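Local coordinates for D-isomer specific 2-hydroxyacid dehydrogenase family protein (Aeromonas salmonicida subsp. salmonicida, PDB 3HG7), which probably acts as an NAD-binding oxidoreductase of the D-isomer specific 2-hydroxyacid dehydrogenase type, at residues A[164-169]-A[177-182]; A[52-57]-A[73-78]; A[239-244]-A[269-274]; A[113-118]-A[136-141]; A[96-101]-A[287-292]. The protein carries 1 engineered substitution. All blocks are in the same frame, centred on the assembly; numbering follows the deposited sequence.

Contact 1. Residues A[164-169]-A[177-182]; sequences MKVLGV and AGFDQV. Engineered in segment 164-169: Val169 (natural residue Ile).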
# COMPACT_ATOMS: atom_id res chain seq x y z
N MET A 164 -3.48 -22.90 -2.54
CA MET A 164 -2.92 -22.39 -3.79
C MET A 164 -1.43 -22.72 -3.92
O MET A 164 -0.74 -22.86 -2.91
CB MET A 164 -3.10 -20.86 -3.86
CG MET A 164 -4.54 -20.45 -4.14
SD MET A 164 -4.86 -18.71 -3.96
CE MET A 164 -4.69 -18.13 -5.65
N LYS A 165 -0.95 -22.82 -5.15
CA LYS A 165 0.48 -22.78 -5.44
C LYS A 165 0.86 -21.31 -5.34
O LYS A 165 0.07 -20.44 -5.73
CB LYS A 165 0.78 -23.30 -6.85
CG LYS A 165 0.55 -24.81 -7.04
CD LYS A 165 1.35 -25.44 -8.22
CE LYS A 165 2.80 -24.87 -8.42
NZ LYS A 165 3.63 -24.63 -7.19
N VAL A 166 2.04 -21.04 -4.77
CA VAL A 166 2.49 -19.65 -4.58
C VAL A 166 3.88 -19.41 -5.15
O VAL A 166 4.88 -19.98 -4.66
CB VAL A 166 2.37 -19.14 -3.11
CG1 VAL A 166 2.67 -17.66 -3.05
CG2 VAL A 166 0.95 -19.36 -2.54
N LEU A 167 3.93 -18.58 -6.19
CA LEU A 167 5.17 -18.20 -6.83
C LEU A 167 5.43 -16.73 -6.60
O LEU A 167 4.51 -15.91 -6.67
CB LEU A 167 5.11 -18.43 -8.33
CG LEU A 167 4.73 -19.80 -8.90
CD1 LEU A 167 4.69 -19.74 -10.42
CD2 LEU A 167 5.66 -20.92 -8.44
N GLY A 168 6.69 -16.39 -6.34
CA GLY A 168 7.07 -15.00 -6.10
C GLY A 168 8.03 -14.48 -7.14
O GLY A 168 8.78 -15.25 -7.75
N VAL A 169 8.02 -13.17 -7.32
CA VAL A 169 8.94 -12.48 -8.23
C VAL A 169 9.59 -11.32 -7.48
O VAL A 169 8.96 -10.68 -6.62
CB VAL A 169 8.21 -12.05 -9.54
CG1 VAL A 169 8.95 -10.93 -10.26
CG2 VAL A 169 8.06 -13.25 -10.45
N ALA A 177 9.91 -17.04 2.94
CA ALA A 177 8.88 -17.87 3.58
C ALA A 177 7.51 -17.66 2.95
O ALA A 177 7.12 -16.53 2.64
CB ALA A 177 8.82 -17.59 5.08
N GLY A 178 6.78 -18.75 2.74
CA GLY A 178 5.43 -18.68 2.17
C GLY A 178 5.39 -18.90 0.67
O GLY A 178 4.37 -19.31 0.15
N PHE A 179 6.49 -18.60 -0.02
CA PHE A 179 6.59 -18.85 -1.45
C PHE A 179 7.14 -20.27 -1.77
O PHE A 179 8.19 -20.69 -1.25
CB PHE A 179 7.48 -17.80 -2.13
CG PHE A 179 6.98 -16.40 -2.01
CD1 PHE A 179 6.24 -15.83 -3.05
CD2 PHE A 179 7.24 -15.63 -0.88
CE1 PHE A 179 5.76 -14.51 -2.96
CE2 PHE A 179 6.76 -14.31 -0.78
CZ PHE A 179 6.02 -13.76 -1.83
N ASP A 180 6.42 -21.00 -2.62
CA ASP A 180 6.93 -22.27 -3.16
C ASP A 180 8.26 -22.11 -3.89
O ASP A 180 9.18 -22.94 -3.76
CB ASP A 180 5.91 -22.87 -4.13
CG ASP A 180 4.66 -23.30 -3.43
OD1 ASP A 180 4.72 -23.55 -2.20
OD2 ASP A 180 3.61 -23.41 -4.09
N GLN A 181 8.33 -21.06 -4.69
CA GLN A 181 9.52 -20.73 -5.45
C GLN A 181 9.51 -19.22 -5.67
O GLN A 181 8.44 -18.59 -5.79
CB GLN A 181 9.51 -21.48 -6.79
CG GLN A 181 10.79 -21.36 -7.58
CD GLN A 181 11.58 -22.65 -7.61
OE1 GLN A 181 12.29 -22.98 -6.66
NE2 GLN A 181 11.47 -23.38 -8.72
N VAL A 182 10.70 -18.62 -5.65
CA VAL A 182 10.85 -17.23 -6.00
C VAL A 182 11.71 -17.08 -7.24
O VAL A 182 12.81 -17.64 -7.33
CB VAL A 182 11.40 -16.38 -4.84
CG1 VAL A 182 11.39 -14.91 -5.23
CG2 VAL A 182 10.56 -16.59 -3.59
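Gly168 CA lies 3.3 Å from CD1 of the Phe179 ring, where a CB on Gly168 would collide with the ring. The same ring turns its edge, in plane, to the carbonyl carbon of Leu167. Beyond the strand, the ring also touches Gln153 and Ala156 of helix 150-161, and CG1 of Val166 lies 4.0 Å from its CD1. Ahead of the ring, Gly178 O is buried near Val166 CB without a polar partner in the model.

The backbones run parallel, Leu167 beside Gln181 and Gly168 beside Val182. Gly168 N donates to Gln181 O at 2.9 Å, nearly straight, while Asp180 N reaches Val166 O at 2.8 Å with a more bent N-H...O angle of 131°. These are the two outermost strands at one edge of the Rossmann-type sheet, with strand 142-146 flanking 165-169 on its other side.

Toward solvent the fit is looser. Asp180 OD2 accepts from Val166 N, and the long chain of Lys165, bent at chi3 and chi4, crosses the aspartate at about a right angle to bring NZ to a weak 3.3 Å salt bridge with OD2. Both interactions are less certain, because OD2 is less surely placed; Asp180 OD1 pairs with Lys160. Two lysines near one carboxylate would be expected to favour its ionised form, and charge probably adds to the backbone bonds at this partly exposed end, whereas ring packing dominates at the buried one.

Contact 2. Residues A[52-57]-A[73-78]; sequences MAEPAR and STYAGV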
# COMPACT_ATOMS: atom_id res chain seq x y z
N MET A 52 4.90 14.09 13.75
CA MET A 52 4.22 12.88 13.23
C MET A 52 3.00 13.35 12.43
O MET A 52 2.16 14.07 12.98
CB MET A 52 3.78 11.96 14.35
CG MET A 52 3.02 10.69 13.82
SD MET A 52 3.32 9.06 14.61
CE MET A 52 2.70 9.48 16.22
N ALA A 53 2.94 12.98 11.16
CA ALA A 53 1.98 13.60 10.22
C ALA A 53 1.82 12.77 8.99
O ALA A 53 2.64 11.90 8.70
CB ALA A 53 2.49 14.98 9.79
N GLU A 54 0.74 13.04 8.24
CA GLU A 54 0.65 12.51 6.88
C GLU A 54 1.53 13.43 6.07
O GLU A 54 1.55 14.65 6.30
CB GLU A 54 -0.80 12.55 6.37
CG GLU A 54 -1.63 11.38 6.86
CD GLU A 54 -2.20 11.62 8.24
OE1 GLU A 54 -3.07 12.50 8.36
OE2 GLU A 54 -1.86 10.87 9.18
N PRO A 55 2.32 12.85 5.13
CA PRO A 55 3.17 13.67 4.25
C PRO A 55 2.48 14.86 3.60
O PRO A 55 3.03 15.96 3.65
CB PRO A 55 3.60 12.68 3.18
CG PRO A 55 3.71 11.41 3.95
CD PRO A 55 2.51 11.42 4.87
N ALA A 56 1.29 14.66 3.01
CA ALA A 56 0.58 15.79 2.37
C ALA A 56 0.23 16.91 3.35
O ALA A 56 0.12 18.05 2.96
CB ALA A 56 -0.66 15.32 1.65
N ARG A 57 0.02 16.59 4.61
CA ARG A 57 -0.24 17.67 5.54
C ARG A 57 0.98 18.43 5.98
O ARG A 57 0.90 19.65 6.19
CB ARG A 57 -1.08 17.23 6.71
CG ARG A 57 -2.51 17.43 6.32
CD ARG A 57 -3.41 17.06 7.37
NE ARG A 57 -3.38 18.02 8.46
CZ ARG A 57 -4.10 17.80 9.54
NH1 ARG A 57 -4.86 16.71 9.54
NH2 ARG A 57 -4.06 18.61 10.58
N SER A 73 6.48 9.79 9.39
CA SER A 73 5.28 9.71 8.52
C SER A 73 4.32 8.63 9.02
O SER A 73 4.74 7.60 9.51
CB SER A 73 5.66 9.43 7.06
OG SER A 73 4.49 9.14 6.28
N THR A 74 3.01 8.89 8.91
CA THR A 74 2.01 7.90 9.34
C THR A 74 1.68 7.01 8.17
O THR A 74 0.91 6.05 8.30
CB THR A 74 0.67 8.60 9.79
OG1 THR A 74 0.22 9.47 8.74
CG2 THR A 74 0.87 9.39 11.03
N TYR A 75 2.25 7.32 7.01
CA TYR A 75 1.98 6.55 5.80
C TYR A 75 3.24 5.88 5.31
O TYR A 75 4.38 6.36 5.52
CB TYR A 75 1.51 7.47 4.67
CG TYR A 75 0.11 7.97 4.72
CD1 TYR A 75 -0.81 7.44 5.63
CD2 TYR A 75 -0.33 8.95 3.82
CE1 TYR A 75 -2.14 7.88 5.64
CE2 TYR A 75 -1.65 9.39 3.83
CZ TYR A 75 -2.54 8.85 4.74
OH TYR A 75 -3.84 9.26 4.77
N ALA A 76 3.06 4.77 4.61
CA ALA A 76 4.19 4.14 3.96
C ALA A 76 4.73 5.02 2.83
O ALA A 76 5.93 5.12 2.65
CB ALA A 76 3.74 2.76 3.38
N GLY A 77 3.84 5.66 2.09
CA GLY A 77 4.27 6.43 0.92
C GLY A 77 4.69 7.84 1.30
O GLY A 77 3.92 8.56 1.94
N VAL A 78 5.88 8.26 0.88
CA VAL A 78 6.43 9.58 1.29
C VAL A 78 6.94 10.32 0.07
O VAL A 78 7.66 11.30 0.19
CB VAL A 78 7.57 9.48 2.36
CG1 VAL A 78 7.03 8.96 3.70
CG2 VAL A 78 8.76 8.63 1.85
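Met52 meets Thr74 where strand 50-53 ends beside the loop after strand 70-73, its CG 3.8 Å from Thr74 CG2, with the two side chains crossing at about a right angle. Ala53 pairs in parallel with Ser73: its O accepts from Thr74 N at 3.0 Å, the donor standing above the carbonyl plane.

Glu54, at the N-cap of helix 55-58, takes the Thr74 hydroxyl on the anti lone pair of OE2 in a short 2.5 Å bond, and that hydroxyl is placed by a chi1 of 53°, between the backbone N and the carbonyl carbon. Ser12 also binds OE2, and the backbone N of Gln13 binds OE1, fixing the carboxylate. These strand ends belong to the five-stranded parallel sheet of the flavodoxin-like domain; in relatives the loop after the strand equivalent to 70-73 contributes to the substrate pocket. Glu54 CG sits over one face of the Tyr75 ring, 3.7 Å from its centroid and offset toward the rim, in a CH-pi contact.

Pro55, the first helix residue, packs against segment 73-78. Its CD lies 3.3 Å from Ser73 OG, a hydroxyl that donates to Tyr75 O, and its CG approaches Gly77 O at 3.5 Å and Val78 CG1.

Contact 3. Residues A[239-244]-A[269-274]; sequences DLLTAL and WGQPNL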
# COMPACT_ATOMS: atom_id res chain seq x y z
N ASP A 239 -3.64 0.70 -21.46
CA ASP A 239 -3.47 -0.62 -22.02
C ASP A 239 -4.04 -1.75 -21.14
O ASP A 239 -4.39 -2.82 -21.65
CB ASP A 239 -2.02 -0.80 -22.38
CG ASP A 239 -1.52 0.30 -23.34
OD1 ASP A 239 -0.53 0.97 -23.01
OD2 ASP A 239 -2.14 0.49 -24.41
N LEU A 240 -4.15 -1.50 -19.83
CA LEU A 240 -4.96 -2.35 -18.93
C LEU A 240 -6.41 -2.37 -19.39
O LEU A 240 -7.03 -3.42 -19.43
CB LEU A 240 -4.89 -1.84 -17.48
CG LEU A 240 -6.00 -2.36 -16.54
CD1 LEU A 240 -5.93 -3.87 -16.36
CD2 LEU A 240 -5.99 -1.67 -15.19
N LEU A 241 -6.93 -1.20 -19.72
CA LEU A 241 -8.30 -1.06 -20.20
C LEU A 241 -8.60 -1.94 -21.41
O LEU A 241 -9.56 -2.71 -21.41
CB LEU A 241 -8.51 0.39 -20.58
CG LEU A 241 -9.72 1.11 -20.01
CD1 LEU A 241 -9.31 2.47 -19.54
CD2 LEU A 241 -10.79 1.21 -21.04
N THR A 242 -7.77 -1.82 -22.45
CA THR A 242 -7.96 -2.57 -23.67
C THR A 242 -7.83 -4.06 -23.39
O THR A 242 -8.59 -4.85 -23.92
CB THR A 242 -6.99 -2.08 -24.78
OG1 THR A 242 -7.19 -0.67 -24.99
CG2 THR A 242 -7.23 -2.83 -26.10
N ALA A 243 -6.90 -4.42 -22.51
CA ALA A 243 -6.75 -5.82 -22.06
C ALA A 243 -8.05 -6.39 -21.49
O ALA A 243 -8.45 -7.51 -21.84
CB ALA A 243 -5.63 -5.93 -21.04
N LEU A 244 -8.69 -5.61 -20.61
CA LEU A 244 -9.96 -5.99 -19.98
C LEU A 244 -11.12 -5.97 -20.96
O LEU A 244 -12.08 -6.72 -20.80
CB LEU A 244 -10.27 -5.06 -18.78
CG LEU A 244 -9.36 -5.23 -17.56
CD1 LEU A 244 -9.53 -4.07 -16.58
CD2 LEU A 244 -9.65 -6.56 -16.89
N TRP A 269 -13.51 4.00 -14.10
CA TRP A 269 -14.71 3.86 -13.28
C TRP A 269 -15.74 2.93 -13.91
O TRP A 269 -16.27 2.03 -13.24
CB TRP A 269 -15.36 5.23 -13.02
CG TRP A 269 -14.58 6.19 -12.12
CD1 TRP A 269 -13.87 7.28 -12.52
CD2 TRP A 269 -14.47 6.15 -10.69
NE1 TRP A 269 -13.33 7.93 -11.44
CE2 TRP A 269 -13.68 7.26 -10.30
CE3 TRP A 269 -14.96 5.29 -9.70
CZ2 TRP A 269 -13.37 7.53 -8.96
CZ3 TRP A 269 -14.65 5.56 -8.36
CH2 TRP A 269 -13.86 6.66 -8.01
N GLY A 270 -16.01 3.15 -15.20
CA GLY A 270 -17.09 2.47 -15.90
C GLY A 270 -16.86 1.06 -16.41
O GLY A 270 -17.82 0.38 -16.78
N GLN A 271 -15.60 0.61 -16.43
CA GLN A 271 -15.23 -0.70 -16.98
C GLN A 271 -15.78 -1.84 -16.13
O GLN A 271 -15.42 -1.94 -14.96
CB GLN A 271 -13.70 -0.80 -17.10
CG GLN A 271 -13.17 -2.06 -17.80
CD GLN A 271 -13.74 -2.25 -19.20
OE1 GLN A 271 -14.00 -1.29 -19.92
NE2 GLN A 271 -13.95 -3.51 -19.58
N PRO A 272 -16.63 -2.72 -16.72
CA PRO A 272 -17.39 -3.72 -15.95
C PRO A 272 -16.56 -4.72 -15.14
O PRO A 272 -17.02 -5.17 -14.08
CB PRO A 272 -18.25 -4.42 -17.01
CG PRO A 272 -18.37 -3.42 -18.10
CD PRO A 272 -17.05 -2.72 -18.13
N ASN A 273 -15.38 -5.07 -15.63
CA ASN A 273 -14.51 -6.05 -14.96
C ASN A 273 -13.29 -5.38 -14.35
O ASN A 273 -12.20 -5.97 -14.25
CB ASN A 273 -14.12 -7.19 -15.94
CG ASN A 273 -13.51 -6.66 -17.22
OD1 ASN A 273 -13.55 -5.46 -17.50
ND2 ASN A 273 -12.95 -7.57 -18.02
N LEU A 274 -13.48 -4.15 -13.89
CA LEU A 274 -12.46 -3.43 -13.17
C LEU A 274 -13.11 -3.05 -11.84
O LEU A 274 -14.20 -2.51 -11.85
CB LEU A 274 -12.05 -2.15 -13.92
CG LEU A 274 -10.73 -1.48 -13.53
CD1 LEU A 274 -10.43 -0.29 -14.45
CD2 LEU A 274 -10.71 -0.99 -12.12
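Leu244 and Asn273 slide past each other in opposite directions, and the amide of Asn273 ends at the leucine backbone. ND2 donates to Leu244 O at 3.0 Å with an N-H...O angle of 168°; the acceptor lies close to the amide plane. Alongside, Leu244 CB is 3.5 Å from Asn273 OD1 and its CD2 is 3.6 Å from ND2, so the carbon chain flanks the group that its own carbonyl grips. Leu244 CD1 reaches on to CB of Leu274 at 4.1 Å, the two leucines crossing at about a right angle.

Leu244 lies near the C-terminal end of helix 237-245, part of the crossover between strands 225-228 and 251-254 of the parallel Rossmann-type sheet, and Leu274 opens its outermost strand, 274-276.

The second shell sets the turn of the asparagine amide. Gln271 NE2 donates to Asn273 OD1 at 2.9 Å, almost straight, while ND2 has a second acceptor in Gly250 O; with both ends of the amide engaged, its rotation is fixed. The asparagine takes up chi1 of 54°, the crowded position for CG, inside a type I turn from Gln271 to Leu274 closed by Leu274 N to Gln271 O. Further out, the backbone of Asn273 bonds to Ala252, against which Leu244 also packs.

Contact 4. Residues A[113-118]-A[136-141]; sequences SLMRQL and QGLKGR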
# COMPACT_ATOMS: atom_id res chain seq x y z
N SER A 113 -14.70 -12.67 -3.22
CA SER A 113 -15.88 -11.99 -3.75
C SER A 113 -16.11 -12.33 -5.22
O SER A 113 -17.23 -12.66 -5.62
CB SER A 113 -15.83 -10.47 -3.52
OG SER A 113 -16.99 -9.87 -4.07
N LEU A 114 -15.04 -12.24 -6.00
CA LEU A 114 -15.04 -12.55 -7.42
C LEU A 114 -15.31 -14.02 -7.72
O LEU A 114 -16.15 -14.37 -8.55
CB LEU A 114 -13.68 -12.18 -8.02
CG LEU A 114 -13.43 -10.68 -8.15
CD1 LEU A 114 -11.98 -10.51 -8.52
CD2 LEU A 114 -14.40 -10.04 -9.17
N MET A 115 -14.52 -14.87 -7.09
CA MET A 115 -14.64 -16.33 -7.29
C MET A 115 -16.04 -16.89 -6.98
O MET A 115 -16.51 -17.79 -7.67
CB MET A 115 -13.55 -17.05 -6.47
CG MET A 115 -12.09 -16.96 -7.01
SD MET A 115 -11.84 -17.47 -8.73
CE MET A 115 -12.03 -19.28 -8.61
N ARG A 116 -16.70 -16.36 -5.96
CA ARG A 116 -17.98 -16.87 -5.50
C ARG A 116 -19.14 -16.03 -6.01
O ARG A 116 -20.30 -16.22 -5.62
CB ARG A 116 -18.03 -16.94 -3.98
CG ARG A 116 -17.17 -18.05 -3.37
CD ARG A 116 -17.34 -19.41 -4.08
NE ARG A 116 -16.53 -20.40 -3.40
CZ ARG A 116 -16.98 -21.21 -2.45
NH1 ARG A 116 -18.26 -21.18 -2.10
NH2 ARG A 116 -16.14 -22.07 -1.87
N GLN A 117 -18.78 -15.04 -6.81
CA GLN A 117 -19.76 -14.17 -7.46
C GLN A 117 -20.70 -13.48 -6.49
O GLN A 117 -21.90 -13.42 -6.73
CB GLN A 117 -20.52 -14.96 -8.52
CG GLN A 117 -19.55 -15.62 -9.47
CD GLN A 117 -20.26 -16.24 -10.61
OE1 GLN A 117 -20.86 -17.32 -10.50
NE2 GLN A 117 -20.23 -15.54 -11.74
N LEU A 118 -20.18 -12.91 -5.40
CA LEU A 118 -21.07 -12.29 -4.41
C LEU A 118 -21.92 -11.18 -4.99
O LEU A 118 -23.11 -11.09 -4.66
CB LEU A 118 -20.35 -11.79 -3.15
CG LEU A 118 -19.38 -12.71 -2.38
CD1 LEU A 118 -19.14 -12.27 -0.89
CD2 LEU A 118 -19.66 -14.17 -2.45
N GLN A 136 -15.61 -22.31 -8.91
CA GLN A 136 -14.51 -23.20 -8.54
C GLN A 136 -13.92 -22.82 -7.19
O GLN A 136 -14.05 -21.70 -6.73
CB GLN A 136 -13.39 -23.17 -9.60
CG GLN A 136 -13.80 -23.66 -10.99
CD GLN A 136 -12.70 -24.43 -11.72
OE1 GLN A 136 -11.54 -24.45 -11.29
NE2 GLN A 136 -13.06 -25.08 -12.82
N GLY A 137 -13.24 -23.78 -6.56
CA GLY A 137 -12.51 -23.45 -5.33
C GLY A 137 -11.14 -22.89 -5.65
O GLY A 137 -10.70 -22.96 -6.79
N LEU A 138 -10.46 -22.37 -4.62
CA LEU A 138 -9.08 -21.93 -4.76
C LEU A 138 -8.06 -23.07 -4.77
O LEU A 138 -6.93 -22.87 -5.21
CB LEU A 138 -8.74 -20.96 -3.64
CG LEU A 138 -9.47 -19.61 -3.75
CD1 LEU A 138 -8.95 -18.69 -2.68
CD2 LEU A 138 -9.22 -19.02 -5.14
N LYS A 139 -8.46 -24.27 -4.33
CA LYS A 139 -7.51 -25.38 -4.23
C LYS A 139 -6.76 -25.59 -5.54
O LYS A 139 -7.35 -25.79 -6.60
CB LYS A 139 -8.22 -26.71 -3.87
CG LYS A 139 -9.43 -26.52 -2.97
CD LYS A 139 -10.56 -27.49 -3.30
CE LYS A 139 -10.85 -28.43 -2.15
NZ LYS A 139 -12.10 -28.01 -1.47
N GLY A 140 -5.44 -25.55 -5.46
CA GLY A 140 -4.60 -25.90 -6.60
C GLY A 140 -4.40 -24.81 -7.64
O GLY A 140 -3.68 -25.02 -8.61
N ARG A 141 -5.02 -23.66 -7.45
CA ARG A 141 -4.82 -22.53 -8.35
C ARG A 141 -3.49 -21.85 -8.02
O ARG A 141 -2.98 -22.02 -6.91
CB ARG A 141 -5.95 -21.53 -8.16
CG ARG A 141 -7.30 -22.17 -8.05
CD ARG A 141 -7.95 -22.21 -9.38
NE ARG A 141 -8.10 -20.88 -9.98
CZ ARG A 141 -8.95 -20.62 -10.96
NH1 ARG A 141 -9.02 -19.41 -11.49
NH2 ARG A 141 -9.74 -21.59 -11.42
O HOH W 1 -15.39 -19.35 -9.52
O HOH W 2 -13.75 -20.13 -4.48
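Met115 sends CG anti to its carbonyl carbon (chi1 -73°), then bends at chi2 (-54°) and again at chi3 (-72°), and these kinks carry CE to Arg141. The methyl lies over the centre of the guanidinium face, 4.1 Å from CZ, as the two side chains approach tip to tip. Arg141 is itself bent at chi2 and chi3. At its edge, in plane, NH2 makes a weak bond to Gln136 OE1, while NE has a long, weak ion pair with Asp196. The same methionine CE lies 3.7 Å from Gln136 O, and nearer the backbone CG packs obliquely on CD2 of Leu138 at 4.0 Å. Leu138 continues inward against Leu111 and Leu112 of helix 100-115.

Water does the polar work between the segments. One molecule donates to Met115 O at 2.7 Å and accepts from Gln136 N, joining the two backbones. A second accepts from Arg116 NE at 3.0 Å, in the plane of that guanidinium, and donates to Gln136 O. Gln136 is thus bridged through both its backbone N and its O.

Positive phi at Gln117 ends helix 100-115 in a Schellman motif, and a type II turn from Leu138 to Arg141 leads into strand 142-146. What results is a capped helix end packed against the entrance to the first strand of the Rossmann-type sheet.

Contact 5. Residues A[96-101]-A[287-292]; sequences RGIFGP and DDVAQI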
# COMPACT_ATOMS: atom_id res chain seq x y z
N ARG A 96 6.55 0.82 8.07
CA ARG A 96 6.69 -0.46 7.37
C ARG A 96 6.45 -1.67 8.26
O ARG A 96 6.51 -1.57 9.47
CB ARG A 96 8.02 -0.53 6.62
CG ARG A 96 9.26 -0.52 7.49
CD ARG A 96 10.31 -1.38 6.78
NE ARG A 96 11.36 -1.90 7.66
CZ ARG A 96 11.21 -2.89 8.55
NH1 ARG A 96 10.03 -3.48 8.72
NH2 ARG A 96 12.26 -3.26 9.28
N GLY A 97 6.17 -2.82 7.64
CA GLY A 97 6.10 -4.06 8.39
C GLY A 97 4.79 -4.38 9.10
O GLY A 97 4.67 -5.45 9.72
N ILE A 98 3.80 -3.49 9.01
CA ILE A 98 2.57 -3.71 9.74
C ILE A 98 1.36 -3.98 8.83
O ILE A 98 0.24 -3.97 9.31
CB ILE A 98 2.26 -2.54 10.70
CG1 ILE A 98 2.15 -1.21 9.93
CG2 ILE A 98 3.36 -2.45 11.82
CD1 ILE A 98 1.55 -0.02 10.71
N PHE A 99 1.59 -4.18 7.53
CA PHE A 99 0.50 -4.22 6.56
C PHE A 99 0.23 -5.59 5.98
O PHE A 99 -0.68 -5.71 5.17
CB PHE A 99 0.75 -3.25 5.41
CG PHE A 99 0.98 -1.84 5.86
CD1 PHE A 99 2.27 -1.31 5.87
CD2 PHE A 99 -0.08 -1.06 6.32
CE1 PHE A 99 2.49 -0.01 6.27
CE2 PHE A 99 0.13 0.25 6.75
CZ PHE A 99 1.44 0.76 6.73
N GLY A 100 1.00 -6.60 6.38
CA GLY A 100 0.80 -7.98 5.87
C GLY A 100 -0.63 -8.53 6.02
O GLY A 100 -1.30 -8.85 5.03
N PRO A 101 -1.09 -8.70 7.27
CA PRO A 101 -2.44 -9.20 7.49
C PRO A 101 -3.55 -8.39 6.81
O PRO A 101 -4.52 -8.97 6.34
CB PRO A 101 -2.60 -9.12 9.01
CG PRO A 101 -1.24 -9.29 9.54
CD PRO A 101 -0.27 -8.76 8.49
N ASP A 287 -2.89 2.56 16.62
CA ASP A 287 -2.29 1.69 17.63
C ASP A 287 -0.96 1.12 17.14
O ASP A 287 0.01 1.06 17.90
CB ASP A 287 -3.25 0.57 18.07
CG ASP A 287 -4.46 1.09 18.84
OD1 ASP A 287 -5.41 1.58 18.19
OD2 ASP A 287 -4.49 1.00 20.08
N ASP A 288 -0.89 0.73 15.87
CA ASP A 288 0.37 0.16 15.38
C ASP A 288 1.40 1.19 14.99
O ASP A 288 2.60 0.98 15.19
CB ASP A 288 0.11 -0.77 14.21
CG ASP A 288 -0.56 -2.06 14.64
OD1 ASP A 288 -0.62 -2.36 15.85
OD2 ASP A 288 -1.01 -2.79 13.76
N VAL A 289 0.94 2.31 14.45
CA VAL A 289 1.84 3.40 14.08
C VAL A 289 2.45 4.03 15.37
O VAL A 289 3.62 4.36 15.39
CB VAL A 289 1.13 4.48 13.22
CG1 VAL A 289 2.08 5.67 12.93
CG2 VAL A 289 0.64 3.90 11.90
N ALA A 290 1.65 4.16 16.43
CA ALA A 290 2.16 4.76 17.67
C ALA A 290 3.26 3.90 18.27
O ALA A 290 4.22 4.41 18.85
CB ALA A 290 1.05 4.97 18.66
N GLN A 291 3.11 2.58 18.14
CA GLN A 291 4.11 1.63 18.59
C GLN A 291 5.41 1.83 17.81
O GLN A 291 6.48 1.82 18.41
CB GLN A 291 3.56 0.20 18.40
CG GLN A 291 4.37 -0.90 19.07
CD GLN A 291 3.74 -2.30 18.87
OE1 GLN A 291 4.27 -3.30 19.38
NE2 GLN A 291 2.63 -2.37 18.14
N ILE A 292 5.32 2.07 16.50
CA ILE A 292 6.50 2.38 15.66
C ILE A 292 7.15 3.68 16.11
O ILE A 292 8.38 3.76 16.24
CB ILE A 292 6.14 2.44 14.16
CG1 ILE A 292 5.82 1.03 13.64
CG2 ILE A 292 7.27 3.03 13.33
CD1 ILE A 292 5.21 1.03 12.22
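Ile98 reaches toward Ile292 tip to tip, and the isoleucine can be followed outward from its CB, which is directed at helix 286-301. One branch, CG2, ends 4.0 Å from CD1 of Ile292. The other starts with CG1, held between the backbone N and the carbonyl carbon by a chi1 of 58°; this carbon lies 3.7 Å above the plane of the adjacent Phe99 ring, over its centre. With chi2 extended, CD1 is carried to the helix surface. There it finds CB of Asp288 at 3.9 Å, the two side chains sliding past each other in opposite directions. Val289 CG2 is at 4.2 Å from the same methyl, which also lies 4.1 Å from Ile292 CD1. That isoleucine tip in turn touches Arg96 O at 4.0 Å.

Segment 96-101 follows strand 91-93 of the first domain and leads into helix 100-115, and helix 286-301 follows the last strand of the Rossmann-type sheet, so the contact lies near both chain crossings between domains. All its contacts across the segments are van der Waals. It therefore rests on shape and apolar burial, with no directional bond fixing the register of the two segments.

How the contacts relate
Contacts 1, 2 and 3 are largely buried, contact 5 partly so, and contact 4 lies at the surface. Contacts 1, 3 and 4 serve the Rossmann-type sheet: 1 at one edge, 3 at the other, 4 at the start of its first strand. Contacts 1 and 4 touch directly, Lys165 N lying 2.8 Å from Arg141 O in a probable hydrogen bond. Contact 2 belongs to the other domain and meets contact 5 through Met52 and Val289. Contacts 4 and 5 use opposite ends of helix 100-115. The chemistry follows position: backbone pairing with a carboxylate beside it in contacts 1 and 2, paired side-chain amides in contact 3, water bridges in contact 4 and apolar packing in contact 5.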